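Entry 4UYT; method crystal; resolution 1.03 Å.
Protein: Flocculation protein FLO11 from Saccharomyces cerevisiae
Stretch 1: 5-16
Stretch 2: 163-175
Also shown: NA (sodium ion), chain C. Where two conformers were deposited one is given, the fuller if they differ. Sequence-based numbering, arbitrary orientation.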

# COMPACT_ATOMS: atom_id res chain seq x y z
N GLY A 5 -2.62 22.37 -2.49
CA GLY A 5 -3.24 21.05 -2.48
C GLY A 5 -4.69 21.18 -2.08
O GLY A 5 -5.08 22.13 -1.39
N THR A 6 -5.51 20.23 -2.49
CA THR A 6 -6.92 20.16 -2.08
C THR A 6 -7.15 18.86 -1.32
O THR A 6 -7.09 17.79 -1.92
N SER A 7 -7.35 18.94 -0.02
CA SER A 7 -7.51 17.75 0.78
C SER A 7 -8.89 17.14 0.62
O SER A 7 -9.89 17.84 0.69
N CYS A 8 -8.91 15.82 0.43
CA CYS A 8 -10.14 15.04 0.42
C CYS A 8 -10.58 14.74 1.85
O CYS A 8 -9.81 14.25 2.67
N ASN A 9 -11.84 14.97 2.15
CA ASN A 9 -12.38 14.71 3.48
C ASN A 9 -12.72 13.24 3.72
O ASN A 9 -12.44 12.73 4.78
N SER A 10 -13.29 12.59 2.74
CA SER A 10 -13.78 11.20 2.89
C SER A 10 -12.94 10.25 2.05
O SER A 10 -13.04 10.24 0.84
N ILE A 11 -12.20 9.37 2.71
CA ILE A 11 -11.39 8.36 2.09
C ILE A 11 -12.06 7.05 2.45
O ILE A 11 -12.16 6.73 3.63
N VAL A 12 -12.53 6.32 1.46
CA VAL A 12 -13.41 5.18 1.72
C VAL A 12 -12.74 3.86 1.36
O VAL A 12 -12.28 3.68 0.23
N ASN A 13 -12.74 2.93 2.32
CA ASN A 13 -12.39 1.55 2.06
C ASN A 13 -13.49 0.97 1.20
O ASN A 13 -14.65 0.93 1.62
N GLY A 14 -13.14 0.54 -0.02
CA GLY A 14 -14.14 0.13 -0.99
C GLY A 14 -14.67 -1.28 -0.84
O GLY A 14 -15.54 -1.65 -1.60
N CYS A 15 -14.18 -2.05 0.12
CA CYS A 15 -14.59 -3.44 0.26
C CYS A 15 -14.26 -4.00 1.64
O CYS A 15 -13.52 -4.98 1.74
N PRO A 16 -14.78 -3.37 2.70
CA PRO A 16 -14.38 -3.74 4.05
C PRO A 16 -14.89 -5.08 4.52
O PRO A 16 -14.45 -5.56 5.56
N PHE A 163 -4.91 -6.30 0.61
CA PHE A 163 -5.34 -5.05 1.19
C PHE A 163 -6.53 -4.53 0.40
O PHE A 163 -6.59 -4.76 -0.81
N PRO A 164 -7.45 -3.82 1.04
CA PRO A 164 -8.54 -3.22 0.31
C PRO A 164 -8.09 -2.18 -0.70
O PRO A 164 -7.04 -1.56 -0.59
N GLY A 165 -8.91 -2.02 -1.72
CA GLY A 165 -8.91 -0.79 -2.49
C GLY A 165 -9.65 0.34 -1.78
O GLY A 165 -10.41 0.10 -0.82
N PHE A 166 -9.42 1.57 -2.24
CA PHE A 166 -9.96 2.78 -1.65
C PHE A 166 -10.45 3.68 -2.74
O PHE A 166 -9.98 3.62 -3.89
N TYR A 167 -11.35 4.59 -2.37
CA TYR A 167 -11.80 5.62 -3.31
C TYR A 167 -12.02 6.93 -2.56
O TYR A 167 -12.07 6.99 -1.34
N TRP A 168 -12.12 8.01 -3.33
CA TRP A 168 -12.23 9.35 -2.78
C TRP A 168 -12.81 10.27 -3.86
O TRP A 168 -12.99 9.90 -5.01
N ASN A 169 -13.07 11.51 -3.47
CA ASN A 169 -13.70 12.46 -4.36
C ASN A 169 -12.75 12.94 -5.49
O ASN A 169 -11.61 13.31 -5.24
N ILE A 170 -13.30 13.00 -6.68
CA ILE A 170 -12.62 13.58 -7.84
C ILE A 170 -12.20 15.01 -7.51
O ILE A 170 -13.01 15.82 -7.02
N ASP A 171 -10.94 15.31 -7.77
CA ASP A 171 -10.30 16.60 -7.53
C ASP A 171 -10.38 17.01 -6.05
O ASP A 171 -10.13 18.18 -5.70
N CYS A 172 -10.70 16.05 -5.17
CA CYS A 172 -10.98 16.37 -3.77
C CYS A 172 -11.96 17.52 -3.60
O CYS A 172 -11.89 18.27 -2.64
N ASP A 173 -12.91 17.62 -4.52
CA ASP A 173 -13.99 18.57 -4.38
C ASP A 173 -15.00 17.98 -3.40
O ASP A 173 -15.80 17.11 -3.73
N ASN A 174 -14.92 18.43 -2.15
CA ASN A 174 -15.72 17.83 -1.08
C ASN A 174 -17.19 18.22 -1.13
O ASN A 174 -17.99 17.68 -0.38
N ASN A 175 -17.57 19.10 -2.04
CA ASN A 175 -18.92 19.52 -2.25
C ASN A 175 -19.55 18.83 -3.42
O ASN A 175 -20.71 19.11 -3.72

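The two stretches lie antiparallel, with Val12 and Asn13 opposite Tyr167 and Phe166. Val12 N donates to Tyr167 O and Tyr167 N to Val12 O, both at 2.9 Å. Gly14 N continues the ladder to Gly165 O, also at 2.9 Å. Together the stretches bury 831 Å².

Val12 and Tyr167 share one face of this small sheet. Tyr167 takes chi1 p (67°), and the end of its side chain comes nearer to the first stretch. Val12, chi1 t, is the bump that lies on the flat of the ring. Val12 CB sits 3.7 Å from the centroid of the Tyr167 ring, 17° off the normal, a CH-pi contact. Val12 CG1 reaches Tyr167 CZ at 3.4 Å. The bare Gly14 leaves room beside the ring, with Gly14 CA 4.1 Å from Tyr167 CE2. A CB on Gly14 would point toward the second stretch, into the space beside Gly165 O and the tyrosine ring.

Asn13 and Phe166 occupy the other face. Phe166 is m, with chi2 82°. Its ring packs against the first strand, with Phe166 CD2 3.7 Å from Asn13 CA and 4.2 Å from Ile11 CG2. Asn13, chi1 t, turns its amide forward along its own stretch: Cys15 N donates to Asn13 OD1 at 2.9 Å. The same oxygen rests against Pro164, with Asn13 OD1 to Pro164 CB 3.4 Å. Cys15, chi1 p, also rests against the proline, with Cys15 SG to Pro164 CB 4.1 Å. Cys15 is covalently bonded elsewhere in the structure.

Beyond the Val12-Tyr167 pair, a water spans the gap. It donates to Ser10 O at 2.7 Å and accepts from Asn169 N at 2.9 Å. Ser10 itself, chi1 t, points sideways.

A disulfide ties this end together. Cys8 SG and Cys172 SG are 2.1 Å apart, with chi3 -92°; both cysteines are m. Cys8 SG also lies 3.8 Å from Trp168 CD1, an oblique approach to the indole. Trp168 is p, and the end of its side chain leads away from the first stretch.

Thr6, chi1 m, points toward the second stretch and lies against the bend at Asp171 and Cys172. Thr6 CG2 is 3.9 Å from Cys172 CB and 3.8 Å from Asp171 O. Asn174, also m, points toward the first stretch and places its amide beside the backbone of Ser7 and Asn9. Ser7 turns its side chain away, while Ser7 N lies 2.9 Å from the sodium ion NA.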

# COMPACT_ATOMS: atom_id res chain seq x y z
CB THR A 6 -7.87 20.27 -3.27
OG1 THR A 6 -7.53 21.41 -4.08
CG2 THR A 6 -9.28 20.44 -2.80
CB SER A 7 -7.25 18.04 2.24
OG SER A 7 -5.92 18.44 2.44
CB CYS A 8 -9.93 13.71 -0.28
SG CYS A 8 -10.15 13.67 -2.08
CB ASN A 9 -13.61 15.55 3.74
CG ASN A 9 -13.31 17.04 3.84
OD1 ASN A 9 -12.17 17.48 4.02
ND2 ASN A 9 -14.35 17.84 3.69
CB SER A 10 -15.22 11.12 2.45
OG SER A 10 -15.74 9.80 2.53
CB ILE A 11 -9.93 8.42 2.59
CG1 ILE A 11 -9.32 9.79 2.33
CG2 ILE A 11 -9.13 7.31 1.95
CD1 ILE A 11 -8.06 10.03 3.11
CB VAL A 12 -14.71 5.34 0.94
CG1 VAL A 12 -15.68 4.23 1.28
CG2 VAL A 12 -15.33 6.70 1.24
CB ASN A 13 -12.25 0.85 3.39
CG ASN A 13 -12.02 -0.65 3.28
OD1 ASN A 13 -12.44 -1.30 2.33
ND2 ASN A 13 -11.36 -1.20 4.27
CB CYS A 15 -14.00 -4.32 -0.85
SG CYS A 15 -12.23 -4.11 -1.10
CB PRO A 16 -14.98 -2.64 4.90
CG PRO A 16 -16.19 -2.22 4.14
CD PRO A 16 -15.71 -2.23 2.71
CB PHE A 163 -4.26 -3.97 1.03
CG PHE A 163 -2.92 -4.27 1.65
CD1 PHE A 163 -2.82 -4.67 2.97
CD2 PHE A 163 -1.77 -4.03 0.94
CE1 PHE A 163 -1.57 -4.81 3.54
CE2 PHE A 163 -0.53 -4.15 1.51
CZ PHE A 163 -0.44 -4.57 2.80
CB PRO A 164 -9.39 -2.54 1.42
CG PRO A 164 -8.50 -2.42 2.61
CD PRO A 164 -7.48 -3.48 2.48
CB PHE A 166 -8.89 3.52 -0.84
CG PHE A 166 -8.51 2.79 0.41
CD1 PHE A 166 -7.59 1.75 0.38
CD2 PHE A 166 -9.08 3.16 1.64
CE1 PHE A 166 -7.30 1.07 1.55
CE2 PHE A 166 -8.75 2.48 2.81
CZ PHE A 166 -7.86 1.45 2.75
CB TYR A 167 -13.04 5.14 -4.06
CG TYR A 167 -14.31 4.95 -3.24
CD1 TYR A 167 -15.07 6.04 -2.86
CD2 TYR A 167 -14.82 3.69 -3.00
CE1 TYR A 167 -16.27 5.92 -2.22
CE2 TYR A 167 -16.06 3.54 -2.35
CZ TYR A 167 -16.76 4.68 -1.96
OH TYR A 167 -17.99 4.62 -1.32
CB TRP A 168 -10.89 9.87 -2.30
CG TRP A 168 -9.79 9.82 -3.32
CD1 TRP A 168 -9.57 10.69 -4.36
CD2 TRP A 168 -8.76 8.85 -3.40
NE1 TRP A 168 -8.46 10.32 -5.08
CE2 TRP A 168 -7.93 9.20 -4.51
CE3 TRP A 168 -8.41 7.73 -2.63
CZ2 TRP A 168 -6.77 8.52 -4.83
CZ3 TRP A 168 -7.26 7.05 -2.95
CH2 TRP A 168 -6.45 7.45 -4.03
CB ASN A 169 -14.23 13.67 -3.62
CG ASN A 169 -15.57 13.40 -2.97
OD1 ASN A 169 -15.86 12.29 -2.51
ND2 ASN A 169 -16.40 14.42 -2.89
CB ILE A 170 -13.53 13.53 -9.08
CG1 ILE A 170 -13.81 12.09 -9.50
CG2 ILE A 170 -12.93 14.32 -10.24
CD1 ILE A 170 -15.00 11.93 -10.42
CB ASP A 171 -10.87 17.69 -8.43
CG ASP A 171 -10.75 17.34 -9.90
OD1 ASP A 171 -9.83 16.54 -10.24
OD2 ASP A 171 -11.56 17.83 -10.70
CB CYS A 172 -9.74 16.54 -2.94
SG CYS A 172 -8.78 14.99 -2.86
CB ASP A 173 -14.64 18.84 -5.71
CG ASP A 173 -15.78 19.80 -5.62
OD1 ASP A 173 -16.23 20.12 -4.50
OD2 ASP A 173 -16.19 20.33 -6.69
CB ASN A 174 -15.13 18.20 0.26
CG ASN A 174 -13.74 17.64 0.43
OD1 ASN A 174 -12.75 18.41 0.56
ND2 ASN A 174 -13.62 16.36 0.37
CB ASN A 175 -18.98 21.05 -2.46
CG ASN A 175 -20.31 21.64 -2.13
OD1 ASN A 175 -20.97 21.21 -1.21
ND2 ASN A 175 -20.72 22.65 -2.91
NA NA C . -7.74 21.58 1.15
O HOH W 1 -12.92 12.42 -0.75